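Side-chain contacts in enoyl-CoA hydratase (Mycobacterium avium, PDB 3OC7), which probably catalyses the reversible hydration of 2-enoyl-CoA thioesters to 3-hydroxyacyl-CoA in fatty acid metabolism: residues Ala38-Ser41 with Gln42-Gly46; Gly117-Ala121 with Gly122-Leu126; Ile154-Leu157 with Thr158-Lys162; Leu203-Asp206 with Val207-Ser211; Ala217-Ala220 with Leu221-Ala225. All blocks are in the same frame, centred on the assembly; numbering follows the deposited sequence.

All five contacts are local, each formed by neighbouring residues along the chain. Contacts 2 and 3 are the one pair that touches: their centres are about 12 Å apart, and I155 CD1 packs 3.8 Å from F124 CB. The centre of contact 2 lies about 6 Å from the chain centre, at the turn where crotonase relatives place part of their oxyanion hole. Contact 1, on a covering helix, is centred about 17 Å from the centre of contact 2 without touching. Contacts 4 and 5, centred about 17 Å apart on successive helices, meet the second subunit, as contact 3 also does. L221 of contact 5 binds an ethanediol, probably from the crystallisation liquor, at a subunit boundary.

Contact 1. Residues Ala38-Ser41 with Gln42-Gly46; sequences ALVS and QLHQG
V40 and H44 lie side by side and point the same way, one helical turn apart. The touching branch is V40 CG1, which stands 3.9 Å from H44 CD2. CG1 is placed anti to the V40 backbone N (chi1 172°), which carries it along the helix surface towards the imidazole. The same ring carbon, H44 CD2, is also 3.3 Å from V40 O, which lies at the ring edge near its plane, so one ring carbon of H44 meets both a methyl and the carbonyl oxygen of V40. Elsewhere on the helix, Q42 passes the carbonyl of A38: Q42 CG is 3.4 Å from A38 O, while Q42 NE2 passes 4.3 Å from A38 CB. Beneath these side chains runs the alpha-helical ladder, with H44 N to V40 O at 3.2 Å (172° at the hydrogen) and L43 N to L39 O at 3.0 Å. The segments belong to helix 37-52, the crossover of a beta-alpha-beta unit that leads from strand 21-26 to the parallel strand 58-63. L39 and L43 face that sheet and rest on L26, whereas L43 and H44 also meet L100 of helix 86-106. The extended chain of Q42 takes its amide outward to the N-terminal region, where OE1 accepts a hydrogen bond from L8 N. Near the start of the helix, S36 OG is hydrogen-bonded to L39 N. Q45 NE2 is hydrogen-bonded to D49 OD1, one turn further along the helix.

Contact 2. Residues Gly117-Ala121 with Gly122-Leu126; sequences GHVRA and GGFGL
R120 to G123 form a type II' beta turn, closed by G123 N donating to R120 O at 3.0 Å, and F124 N then reaches back to A121 O, also at 3.0 Å. A121 takes the positive-phi conformation that this turn demands of its second residue, and its carbonyl receives F124 N from above the carbonyl plane instead of on a lone pair. On the side-chain level the chief contact is a CH-pi interaction: V119 CG1 sits over one face of the F124 ring, 4.2 Å from its centroid and 16° off the ring normal, displaced toward the rim. CG1 gets there because it is anti to the V119 backbone N (chi1 176°), a setting that also brings it within 3.9 Å of G123 C. The ring's edge is turned to the turn backbone, with A121 N in the ring plane 3.7 Å from F124 CD1. The turn links strand 118-120 to helix 123-129 through a glycine-rich junction at whose counterpart in crotonase relatives a backbone N-H contributes to the oxyanion hole that polarises the thioester carbonyl; a similar role here is probable. R120 folds back along its own strand: NH1 donates to V119 O at 3.0 Å, approaching from above the carbonyl plane, 59° out of it, although that oxygen lies in the guanidinium plane. NH1 also bonds to S140 OG on the neighbouring strand 140-142. The F124 side chain also packs on F141, L143 and L188.

Contact 3. Residues Ile154-Leu157 with Thr158-Lys162; sequences IISL and TLLPK
I155 O is gripped by two backbone donors, L159 N at 3.1 Å and T158 N at 3.3 Å. The two come differently: L159 N lies in the carbonyl plane, whereas T158 N stands above it, 53° out, so one oxygen serves an i+4 and an i+3 bond together. L159 also leans over this carbonyl, its CG 3.4 Å from I155 O. Beyond, the I155 and L159 side chains run side by side, pointing the same way, and meet through their CD1 methyls at 4.0 Å. I155 manages this by placing CG1 between its backbone N and carbonyl carbon (chi1 65°). A second pair follows: L160 CD1 touches S156 CB at 3.9 Å, while S156 OG bonds to P152 O and to Y172 OH. These contacts lie on and around the short helix 156-159 of the crotonase fold, which packs on helix 86-106, through T158 on M101, and on helix 212-245, through L157 on F230 and L237. L221 of the third subunit packs against S156 and L160. L157 O is buried and has no polar partner; the residue four positions on is P161, which has no N-H to offer, and P161 CG instead lies 3.5 Å from this oxygen. T158 OG1 makes a weak hydrogen bond to G125 O, and K162 NZ bonds to G128 O, both on helix 123-129.

Contact 4. Residues Leu203-Asp206 with Val207-Ser211; sequences LVTD and VGRGS
L203 O accepts V207 N at 3.0 Å in a nearly straight bond (173° at the hydrogen), and V207 CG2 lies 3.3 Å from the same oxygen. V207 CG2 is set beside its own backbone N, which directs that methyl back toward the L203 oxygen. Next, V204 O takes G208 N, also at 3.0 Å, while the V204 side chain turns to V60 of strand 58-63. T205 runs alongside R209: its CG2 is 4.1 Å from R209 NH2 and its carbonyl O 3.5 Å from R209 CG, with OG1 bonded back to D201 O. These contacts lie near the end of helix 196-208, where the chain leads on to helix 212-245. D206 supplies the charged pair. OD1 approaches the edge of the R209 guanidinium in its plane and faces NE at 3.7 Å, a long salt bridge in which carboxylate and guanidinium planes are 38° apart. The extended R209 chain, CG through NE, holds the guanidinium alongside this acid. The D206 carbonyl adds only a weak bond, from R209 N at 3.3 Å. Past the turn, S211 is the N-cap of helix 212-245, its OG bonded to G214 N and also to E249 of the second subunit. That subunit's W265 donates to R209 O, and its E176 packs on D206.

Contact 5. Residues Ala217-Ala220 with Leu221-Ala225; sequences ASKA and LTTAA. With EDO (1,2-ethanediol), chain B.
K219 O is the acceptor for the T222 hydroxyl, OG1 donating at 2.8 Å in the carbonyl plane and on a lone pair. T222 can do this because OG1 sits between its own backbone N and carbonyl carbon (chi1 73°), which points the hydroxyl back to the carbonyl oxygen three residues earlier. Two backbone donors add weak bonds to the same oxygen, T222 N at 2.9 Å and T223 N at 3.2 Å. Close by, a water donates to A220 O at 3.1 Å and is hydrogen-bonded to T223 OG1 at 3.1 Å, linking carbonyl and hydroxyl one turn apart. L221 O accepts O2 of the ethanediol at 3.0 Å; the diol is held as well by D233 and R229 of the second subunit. The K219 and T223 side chains cross obliquely, with K219 CG 4.1 Å from T223 CG2, and L221 CG lies 3.4 Å from A217 O. K219, extended throughout, carries NZ away to a salt bridge with D131 and to the carbonyls of I104 and L109. L221 and T222 meet L237 and Y172 of the second subunit. With several of its N-H bonds weak, this part of helix 212-245 draws on a threonine hydroxyl and a water to satisfy its carbonyls, while the L221 carbonyl accepts a hydrogen bond from the ethanediol where two subunits meet.

Contact 1. Residues Ala38-Ser41 with Gln42-Gly46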
loop_
_atom_site.group_PDB
_atom_site.type_symbol
_atom_site.label_atom_id
_atom_site.label_comp_id
_atom_site.label_asym_id
_atom_site.label_seq_id
_atom_site.Cartn_x
_atom_site.Cartn_y
_atom_site.Cartn_z
ATOM N N ALA A 38 -34.645 -8.136 2.367
ATOM C CA ALA A 38 -34.915 -9.185 1.385
ATOM C C ALA A 38 -33.777 -9.363 0.370
ATOM O O ALA A 38 -33.382 -10.497 0.071
ATOM C CB ALA A 38 -36.250 -8.922 0.657
ATOM N N LEU A 39 -33.264 -8.257 -0.175
ATOM C CA LEU A 39 -32.137 -8.355 -1.129
ATOM C C LEU A 39 -30.889 -8.985 -0.476
ATOM O O LEU A 39 -30.227 -9.852 -1.077
ATOM C CB LEU A 39 -31.800 -6.995 -1.767
ATOM C CG LEU A 39 -30.730 -6.984 -2.871
ATOM C CD1 LEU A 39 -31.083 -6.012 -4.006
ATOM C CD2 LEU A 39 -29.343 -6.688 -2.313
ATOM N N VAL A 40 -30.582 -8.566 0.750
ATOM C CA VAL A 40 -29.453 -9.126 1.520
ATOM C C VAL A 40 -29.591 -10.639 1.795
ATOM O O VAL A 40 -28.652 -11.403 1.549
ATOM C CB VAL A 40 -29.193 -8.301 2.823
ATOM C CG1 VAL A 40 -28.163 -8.986 3.714
ATOM C CG2 VAL A 40 -28.689 -6.901 2.480
ATOM N N SER A 41 -30.763 -11.091 2.253
ATOM C CA SER A 41 -31.029 -12.539 2.439
ATOM C C SER A 41 -30.867 -13.353 1.145
ATOM O O SER A 41 -30.279 -14.454 1.156
ATOM C CB SER A 41 -32.431 -12.795 3.045
ATOM O OG SER A 41 -32.522 -12.296 4.369
ATOM N N GLN A 42 -31.385 -12.808 0.037
ATOM C CA GLN A 42 -31.266 -13.475 -1.264
ATOM C C GLN A 42 -29.824 -13.571 -1.800
ATOM O O GLN A 42 -29.486 -14.556 -2.471
ATOM C CB GLN A 42 -32.230 -12.870 -2.309
ATOM C CG GLN A 42 -33.732 -13.169 -1.984
ATOM C CD GLN A 42 -34.733 -12.403 -2.851
ATOM O OE1 GLN A 42 -34.497 -12.165 -4.036
ATOM N NE2 GLN A 42 -35.877 -12.048 -2.263
ATOM N N LEU A 43 -28.979 -12.572 -1.496
ATOM C CA LEU A 43 -27.537 -12.674 -1.816
ATOM C C LEU A 43 -26.798 -13.762 -1.007
ATOM O O LEU A 43 -25.977 -14.519 -1.569
ATOM C CB LEU A 43 -26.812 -11.334 -1.635
ATOM C CG LEU A 43 -26.620 -10.330 -2.767
ATOM C CD1 LEU A 43 -25.429 -9.412 -2.425
ATOM C CD2 LEU A 43 -26.350 -11.003 -4.104
ATOM N N HIS A 44 -27.054 -13.841 0.310
ATOM C CA HIS A 44 -26.520 -14.948 1.130
ATOM C C HIS A 44 -26.898 -16.334 0.524
ATOM O O HIS A 44 -26.031 -17.215 0.357
ATOM C CB HIS A 44 -26.984 -14.858 2.609
ATOM C CG HIS A 44 -26.250 -13.837 3.454
ATOM N ND1 HIS A 44 -25.028 -14.098 4.048
ATOM C CD2 HIS A 44 -26.612 -12.597 3.880
ATOM C CE1 HIS A 44 -24.648 -13.043 4.755
ATOM N NE2 HIS A 44 -25.585 -12.116 4.661
ATOM N N GLN A 45 -28.177 -16.520 0.159
ATOM C CA GLN A 45 -28.625 -17.814 -0.379
ATOM C C GLN A 45 -27.986 -18.106 -1.750
ATOM O O GLN A 45 -27.579 -19.245 -2.028
ATOM C CB GLN A 45 -30.163 -17.894 -0.452
ATOM C CG GLN A 45 -30.721 -19.296 -0.796
ATOM C CD GLN A 45 -30.270 -20.388 0.192
ATOM O OE1 GLN A 45 -30.467 -20.265 1.405
ATOM N NE2 GLN A 45 -29.656 -21.447 -0.323
ATOM N N GLY A 46 -27.847 -17.064 -2.583
ATOM C CA GLY A 46 -27.175 -17.226 -3.889
ATOM C C GLY A 46 -25.712 -17.649 -3.803
ATOM O O GLY A 46 -25.242 -18.500 -4.578
#

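Contact 2. Residues Gly117-Ala121 with Gly122-Leu126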
loop_
_atom_site.group_PDB
_atom_site.type_symbol
_atom_site.label_atom_id
_atom_site.label_comp_id
_atom_site.label_asym_id
_atom_site.label_seq_id
_atom_site.Cartn_x
_atom_site.Cartn_y
_atom_site.Cartn_z
ATOM N N GLY A 117 -22.316 1.658 -13.839
ATOM C CA GLY A 117 -23.318 2.560 -13.242
ATOM C C GLY A 117 -22.825 3.207 -11.955
ATOM O O GLY A 117 -21.657 3.031 -11.578
ATOM N N HIS A 118 -23.713 3.932 -11.270
ATOM C CA HIS A 118 -23.360 4.701 -10.072
ATOM C C HIS A 118 -23.162 3.816 -8.826
ATOM O O HIS A 118 -23.886 2.822 -8.622
ATOM C CB HIS A 118 -24.406 5.808 -9.813
ATOM C CG HIS A 118 -24.686 6.672 -11.014
ATOM N ND1 HIS A 118 -23.726 7.469 -11.607
ATOM C CD2 HIS A 118 -25.829 6.873 -11.717
ATOM C CE1 HIS A 118 -24.266 8.113 -12.630
ATOM N NE2 HIS A 118 -25.537 7.766 -12.719
ATOM N N VAL A 119 -22.150 4.173 -8.023
ATOM C CA VAL A 119 -21.842 3.522 -6.736
ATOM C C VAL A 119 -21.816 4.585 -5.596
ATOM O O VAL A 119 -21.063 5.569 -5.675
ATOM C CB VAL A 119 -20.466 2.788 -6.796
ATOM C CG1 VAL A 119 -20.062 2.159 -5.415
ATOM C CG2 VAL A 119 -20.432 1.738 -7.923
ATOM N N ARG A 120 -22.650 4.396 -4.568
ATOM C CA ARG A 120 -22.694 5.318 -3.406
ATOM C C ARG A 120 -22.847 4.527 -2.083
ATOM O O ARG A 120 -23.381 3.415 -2.071
ATOM C CB ARG A 120 -23.841 6.352 -3.518
ATOM C CG ARG A 120 -23.899 7.236 -4.774
ATOM C CD ARG A 120 -22.796 8.313 -4.787
ATOM N NE ARG A 120 -22.918 9.236 -5.917
ATOM C CZ ARG A 120 -22.470 8.999 -7.150
ATOM N NH1 ARG A 120 -21.857 7.855 -7.440
ATOM N NH2 ARG A 120 -22.654 9.904 -8.103
ATOM N N ALA A 121 -22.397 5.134 -0.970
ATOM C CA ALA A 121 -22.616 4.622 0.406
ATOM C C ALA A 121 -22.273 3.133 0.593
ATOM O O ALA A 121 -21.172 2.719 0.221
ATOM C CB ALA A 121 -24.050 4.952 0.909
ATOM N N GLY A 122 -23.193 2.330 1.137
ATOM C CA GLY A 122 -22.982 0.900 1.334
ATOM C C GLY A 122 -22.550 0.127 0.093
ATOM O O GLY A 122 -21.941 -0.932 0.206
ATOM N N GLY A 123 -22.923 0.619 -1.094
ATOM C CA GLY A 123 -22.438 0.015 -2.347
ATOM C C GLY A 123 -20.919 -0.140 -2.434
ATOM O O GLY A 123 -20.429 -1.125 -2.996
ATOM N N PHE A 124 -20.173 0.813 -1.859
ATOM C CA PHE A 124 -18.694 0.766 -1.814
ATOM C C PHE A 124 -18.205 -0.493 -1.081
ATOM O O PHE A 124 -17.166 -1.069 -1.436
ATOM C CB PHE A 124 -18.112 1.998 -1.100
ATOM C CG PHE A 124 -17.936 3.225 -1.969
ATOM C CD1 PHE A 124 -18.959 4.170 -2.066
ATOM C CD2 PHE A 124 -16.724 3.493 -2.603
ATOM C CE1 PHE A 124 -18.782 5.338 -2.834
ATOM C CE2 PHE A 124 -16.529 4.658 -3.387
ATOM C CZ PHE A 124 -17.576 5.571 -3.518
ATOM N N GLY A 125 -18.939 -0.905 -0.044
ATOM C CA GLY A 125 -18.561 -2.089 0.749
ATOM C C GLY A 125 -18.632 -3.394 -0.039
ATOM O O GLY A 125 -17.765 -4.256 0.137
ATOM N N LEU A 126 -19.641 -3.531 -0.911
ATOM C CA LEU A 126 -19.707 -4.666 -1.862
ATOM C C LEU A 126 -18.529 -4.685 -2.838
ATOM O O LEU A 126 -17.886 -5.743 -3.021
ATOM C CB LEU A 126 -21.031 -4.682 -2.657
ATOM C CG LEU A 126 -22.340 -4.935 -1.913
ATOM C CD1 LEU A 126 -23.509 -5.089 -2.908
ATOM C CD2 LEU A 126 -22.245 -6.132 -0.986
#

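Contact 3. Residues Ile154-Leu157 with Thr158-Lys162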
loop_
_atom_site.group_PDB
_atom_site.type_symbol
_atom_site.label_atom_id
_atom_site.label_comp_id
_atom_site.label_asym_id
_atom_site.label_seq_id
_atom_site.Cartn_x
_atom_site.Cartn_y
_atom_site.Cartn_z
ATOM N N ILE A 154 -18.581 1.460 8.640
ATOM C CA ILE A 154 -18.635 0.024 8.318
ATOM C C ILE A 154 -17.883 -0.345 7.026
ATOM O O ILE A 154 -17.187 -1.390 6.987
ATOM C CB ILE A 154 -20.094 -0.503 8.256
ATOM C CG1 ILE A 154 -20.639 -0.649 9.686
ATOM C CG2 ILE A 154 -20.186 -1.825 7.395
ATOM C CD1 ILE A 154 -20.109 -1.883 10.473
ATOM N N ILE A 155 -17.995 0.491 5.988
ATOM C CA ILE A 155 -17.347 0.163 4.703
ATOM C C ILE A 155 -15.795 0.232 4.750
ATOM O O ILE A 155 -15.118 -0.324 3.869
ATOM C CB ILE A 155 -17.926 0.959 3.503
ATOM C CG1 ILE A 155 -17.657 2.460 3.629
ATOM C CG2 ILE A 155 -19.436 0.676 3.310
ATOM C CD1 ILE A 155 -18.240 3.288 2.484
ATOM N N SER A 156 -15.255 0.896 5.785
ATOM C CA SER A 156 -13.798 0.939 6.054
ATOM C C SER A 156 -13.157 -0.459 6.212
ATOM O O SER A 156 -11.958 -0.636 5.933
ATOM C CB SER A 156 -13.464 1.833 7.273
ATOM O OG SER A 156 -13.700 3.223 7.021
ATOM N N LEU A 157 -13.959 -1.444 6.636
ATOM C CA LEU A 157 -13.503 -2.841 6.795
ATOM C C LEU A 157 -12.881 -3.458 5.510
ATOM O O LEU A 157 -11.928 -4.242 5.595
ATOM C CB LEU A 157 -14.646 -3.744 7.313
ATOM C CG LEU A 157 -15.125 -3.521 8.751
ATOM C CD1 LEU A 157 -16.445 -4.271 9.004
ATOM C CD2 LEU A 157 -14.039 -3.901 9.765
ATOM N N THR A 158 -13.442 -3.089 4.346
ATOM C CA THR A 158 -12.895 -3.523 3.032
ATOM C C THR A 158 -12.200 -2.415 2.207
ATOM O O THR A 158 -11.362 -2.748 1.352
ATOM C CB THR A 158 -13.961 -4.266 2.147
ATOM O OG1 THR A 158 -15.058 -3.389 1.830
ATOM C CG2 THR A 158 -14.452 -5.579 2.820
ATOM N N LEU A 159 -12.518 -1.131 2.446
ATOM C CA LEU A 159 -11.827 -0.020 1.746
ATOM C C LEU A 159 -10.403 0.266 2.241
ATOM O O LEU A 159 -9.474 0.467 1.423
ATOM C CB LEU A 159 -12.653 1.285 1.787
ATOM C CG LEU A 159 -14.003 1.312 1.059
ATOM C CD1 LEU A 159 -14.544 2.737 1.082
ATOM C CD2 LEU A 159 -13.901 0.780 -0.368
ATOM N N LEU A 160 -10.201 0.298 3.558
ATOM C CA LEU A 160 -8.867 0.676 4.077
ATOM C C LEU A 160 -7.719 -0.323 3.775
ATOM O O LEU A 160 -6.578 0.126 3.574
ATOM C CB LEU A 160 -8.909 1.117 5.555
ATOM C CG LEU A 160 -9.778 2.352 5.868
ATOM C CD1 LEU A 160 -9.693 2.676 7.364
ATOM C CD2 LEU A 160 -9.429 3.591 5.011
ATOM N N PRO A 161 -8.000 -1.644 3.703
ATOM C CA PRO A 161 -6.932 -2.582 3.248
ATOM C C PRO A 161 -6.554 -2.468 1.750
ATOM O O PRO A 161 -5.484 -2.946 1.371
ATOM C CB PRO A 161 -7.510 -3.984 3.557
ATOM C CG PRO A 161 -8.649 -3.734 4.484
ATOM C CD PRO A 161 -9.179 -2.359 4.234
ATOM N N LYS A 162 -7.400 -1.851 0.907
ATOM C CA LYS A 162 -7.198 -1.871 -0.566
ATOM C C LYS A 162 -6.880 -0.508 -1.251
ATOM O O LYS A 162 -6.215 -0.470 -2.309
ATOM C CB LYS A 162 -8.376 -2.605 -1.252
ATOM C CG LYS A 162 -8.684 -4.002 -0.631
ATOM C CD LYS A 162 -9.661 -4.865 -1.471
ATOM C CE LYS A 162 -10.005 -6.165 -0.706
ATOM N NZ LYS A 162 -10.767 -7.173 -1.514
#

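Contact 4. Residues Leu203-Asp206 with Val207-Ser211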
loop_
_atom_site.group_PDB
_atom_site.type_symbol
_atom_site.label_atom_id
_atom_site.label_comp_id
_atom_site.label_asym_id
_atom_site.label_seq_id
_atom_site.Cartn_x
_atom_site.Cartn_y
_atom_site.Cartn_z
ATOM N N LEU A 203 -11.451 -12.681 -18.032
ATOM C CA LEU A 203 -11.105 -12.977 -16.629
ATOM C C LEU A 203 -11.707 -14.308 -16.143
ATOM O O LEU A 203 -11.021 -15.083 -15.459
ATOM C CB LEU A 203 -11.460 -11.799 -15.676
ATOM C CG LEU A 203 -10.663 -10.492 -15.800
ATOM C CD1 LEU A 203 -11.413 -9.311 -15.156
ATOM C CD2 LEU A 203 -9.239 -10.614 -15.235
ATOM N N VAL A 204 -12.968 -14.572 -16.485
ATOM C CA VAL A 204 -13.636 -15.840 -16.139
ATOM C C VAL A 204 -12.935 -17.070 -16.781
ATOM O O VAL A 204 -12.732 -18.101 -16.109
ATOM C CB VAL A 204 -15.166 -15.770 -16.484
ATOM C CG1 VAL A 204 -15.821 -17.165 -16.502
ATOM C CG2 VAL A 204 -15.887 -14.830 -15.502
ATOM N N THR A 205 -12.542 -16.946 -18.053
ATOM C CA THR A 205 -11.766 -17.981 -18.762
ATOM C C THR A 205 -10.448 -18.305 -18.019
ATOM O O THR A 205 -10.144 -19.476 -17.757
ATOM C CB THR A 205 -11.515 -17.588 -20.255
ATOM O OG1 THR A 205 -12.773 -17.432 -20.933
ATOM C CG2 THR A 205 -10.705 -18.662 -20.980
ATOM N N ASP A 206 -9.691 -17.269 -17.645
ATOM C CA ASP A 206 -8.401 -17.476 -16.970
ATOM C C ASP A 206 -8.515 -18.039 -15.530
ATOM O O ASP A 206 -7.792 -18.973 -15.160
ATOM C CB ASP A 206 -7.555 -16.191 -17.052
ATOM C CG ASP A 206 -7.095 -15.874 -18.483
ATOM O OD1 ASP A 206 -7.092 -16.789 -19.347
ATOM O OD2 ASP A 206 -6.732 -14.708 -18.753
ATOM N N VAL A 207 -9.424 -17.486 -14.726
ATOM C CA VAL A 207 -9.678 -18.020 -13.373
ATOM C C VAL A 207 -10.156 -19.494 -13.422
ATOM O O VAL A 207 -9.708 -20.338 -12.636
ATOM C CB VAL A 207 -10.661 -17.106 -12.557
ATOM C CG1 VAL A 207 -11.010 -17.723 -11.202
ATOM C CG2 VAL A 207 -10.058 -15.717 -12.347
ATOM N N GLY A 208 -11.039 -19.811 -14.366
ATOM C CA GLY A 208 -11.569 -21.177 -14.526
ATOM C C GLY A 208 -10.570 -22.278 -14.852
ATOM O O GLY A 208 -10.887 -23.469 -14.668
ATOM N N ARG A 209 -9.382 -21.893 -15.323
ATOM C CA ARG A 209 -8.254 -22.823 -15.533
ATOM C C ARG A 209 -7.682 -23.397 -14.211
ATOM O O ARG A 209 -7.021 -24.443 -14.224
ATOM C CB ARG A 209 -7.121 -22.156 -16.324
ATOM C CG ARG A 209 -7.472 -21.718 -17.743
ATOM C CD ARG A 209 -6.264 -21.115 -18.441
ATOM N NE ARG A 209 -6.652 -20.452 -19.684
ATOM C CZ ARG A 209 -6.698 -21.035 -20.881
ATOM N NH1 ARG A 209 -6.372 -22.314 -21.028
ATOM N NH2 ARG A 209 -7.075 -20.330 -21.939
ATOM N N GLY A 210 -7.892 -22.699 -13.089
ATOM C CA GLY A 210 -7.416 -23.149 -11.764
ATOM C C GLY A 210 -8.254 -24.278 -11.168
ATOM O O GLY A 210 -9.455 -24.402 -11.459
ATOM N N SER A 211 -7.619 -25.103 -10.336
ATOM C CA SER A 211 -8.330 -26.203 -9.658
ATOM C C SER A 211 -9.158 -25.691 -8.462
ATOM O O SER A 211 -8.841 -24.630 -7.911
ATOM C CB SER A 211 -7.329 -27.281 -9.198
ATOM O OG SER A 211 -7.001 -27.154 -7.819
#

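Contact 5. Residues Ala217-Ala220 with Leu221-Ala225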
loop_
_atom_site.group_PDB
_atom_site.type_symbol
_atom_site.label_atom_id
_atom_site.label_comp_id
_atom_site.label_asym_id
_atom_site.label_seq_id
_atom_site.Cartn_x
_atom_site.Cartn_y
_atom_site.Cartn_z
ATOM N N ALA A 217 -7.125 -21.994 -1.812
ATOM C CA ALA A 217 -5.921 -21.732 -1.005
ATOM C C ALA A 217 -5.209 -20.430 -1.405
ATOM O O ALA A 217 -4.677 -19.688 -0.529
ATOM C CB ALA A 217 -4.966 -22.921 -1.058
ATOM N N SER A 218 -5.202 -20.150 -2.718
ATOM C CA SER A 218 -4.592 -18.909 -3.235
ATOM C C SER A 218 -5.391 -17.668 -2.758
ATOM O O SER A 218 -4.788 -16.668 -2.325
ATOM C CB SER A 218 -4.456 -18.942 -4.766
ATOM O OG SER A 218 -3.623 -20.013 -5.243
ATOM N N LYS A 219 -6.729 -17.728 -2.816
ATOM C CA LYS A 219 -7.586 -16.663 -2.241
ATOM C C LYS A 219 -7.344 -16.434 -0.722
ATOM O O LYS A 219 -7.168 -15.276 -0.272
ATOM C CB LYS A 219 -9.074 -16.939 -2.516
ATOM C CG LYS A 219 -10.048 -15.959 -1.834
ATOM C CD LYS A 219 -11.504 -16.023 -2.343
ATOM C CE LYS A 219 -12.428 -15.219 -1.425
ATOM N NZ LYS A 219 -13.762 -14.917 -2.050
ATOM N N ALA A 220 -7.336 -17.517 0.066
ATOM C CA ALA A 220 -7.167 -17.414 1.524
ATOM C C ALA A 220 -5.853 -16.702 1.941
ATOM O O ALA A 220 -5.815 -15.966 2.943
ATOM C CB ALA A 220 -7.280 -18.786 2.187
ATOM N N LEU A 221 -4.786 -16.882 1.158
ATOM C CA LEU A 221 -3.535 -16.139 1.451
ATOM C C LEU A 221 -3.753 -14.604 1.439
ATOM O O LEU A 221 -3.214 -13.868 2.299
ATOM C CB LEU A 221 -2.408 -16.536 0.487
ATOM C CG LEU A 221 -1.902 -17.987 0.557
ATOM C CD1 LEU A 221 -1.193 -18.352 -0.737
ATOM C CD2 LEU A 221 -0.973 -18.186 1.762
ATOM N N THR A 222 -4.577 -14.140 0.486
ATOM C CA THR A 222 -4.861 -12.704 0.273
ATOM C C THR A 222 -5.940 -12.118 1.204
ATOM O O THR A 222 -6.010 -10.884 1.349
ATOM C CB THR A 222 -5.213 -12.365 -1.225
ATOM O OG1 THR A 222 -6.534 -12.838 -1.569
ATOM C CG2 THR A 222 -4.147 -12.945 -2.196
ATOM N N THR A 223 -6.748 -12.976 1.844
ATOM C CA THR A 223 -7.851 -12.511 2.725
ATOM C C THR A 223 -7.582 -12.577 4.237
ATOM O O THR A 223 -8.362 -12.014 5.015
ATOM C CB THR A 223 -9.170 -13.307 2.478
ATOM O OG1 THR A 223 -8.947 -14.696 2.772
ATOM C CG2 THR A 223 -9.687 -13.130 1.042
ATOM N N ALA A 224 -6.494 -13.237 4.647
ATOM C CA ALA A 224 -6.178 -13.429 6.074
ATOM C C ALA A 224 -6.128 -12.119 6.868
ATOM O O ALA A 224 -6.746 -12.012 7.943
ATOM C CB ALA A 224 -4.866 -14.227 6.242
ATOM N N ALA A 225 -5.431 -11.113 6.332
ATOM C CA ALA A 225 -5.319 -9.798 7.013
ATOM C C ALA A 225 -6.657 -9.040 7.098
ATOM O O ALA A 225 -6.940 -8.362 8.105
ATOM C CB ALA A 225 -4.246 -8.915 6.354
HETATM C C1 EDO B . 0.792 -14.746 4.976
HETATM O O1 EDO B . 1.779 -13.847 5.498
HETATM C C2 EDO B . -0.576 -14.076 4.952
HETATM O O2 EDO B . -1.515 -15.027 4.429
HETATM O O HOH W 1 -7.916 -16.364 5.164
#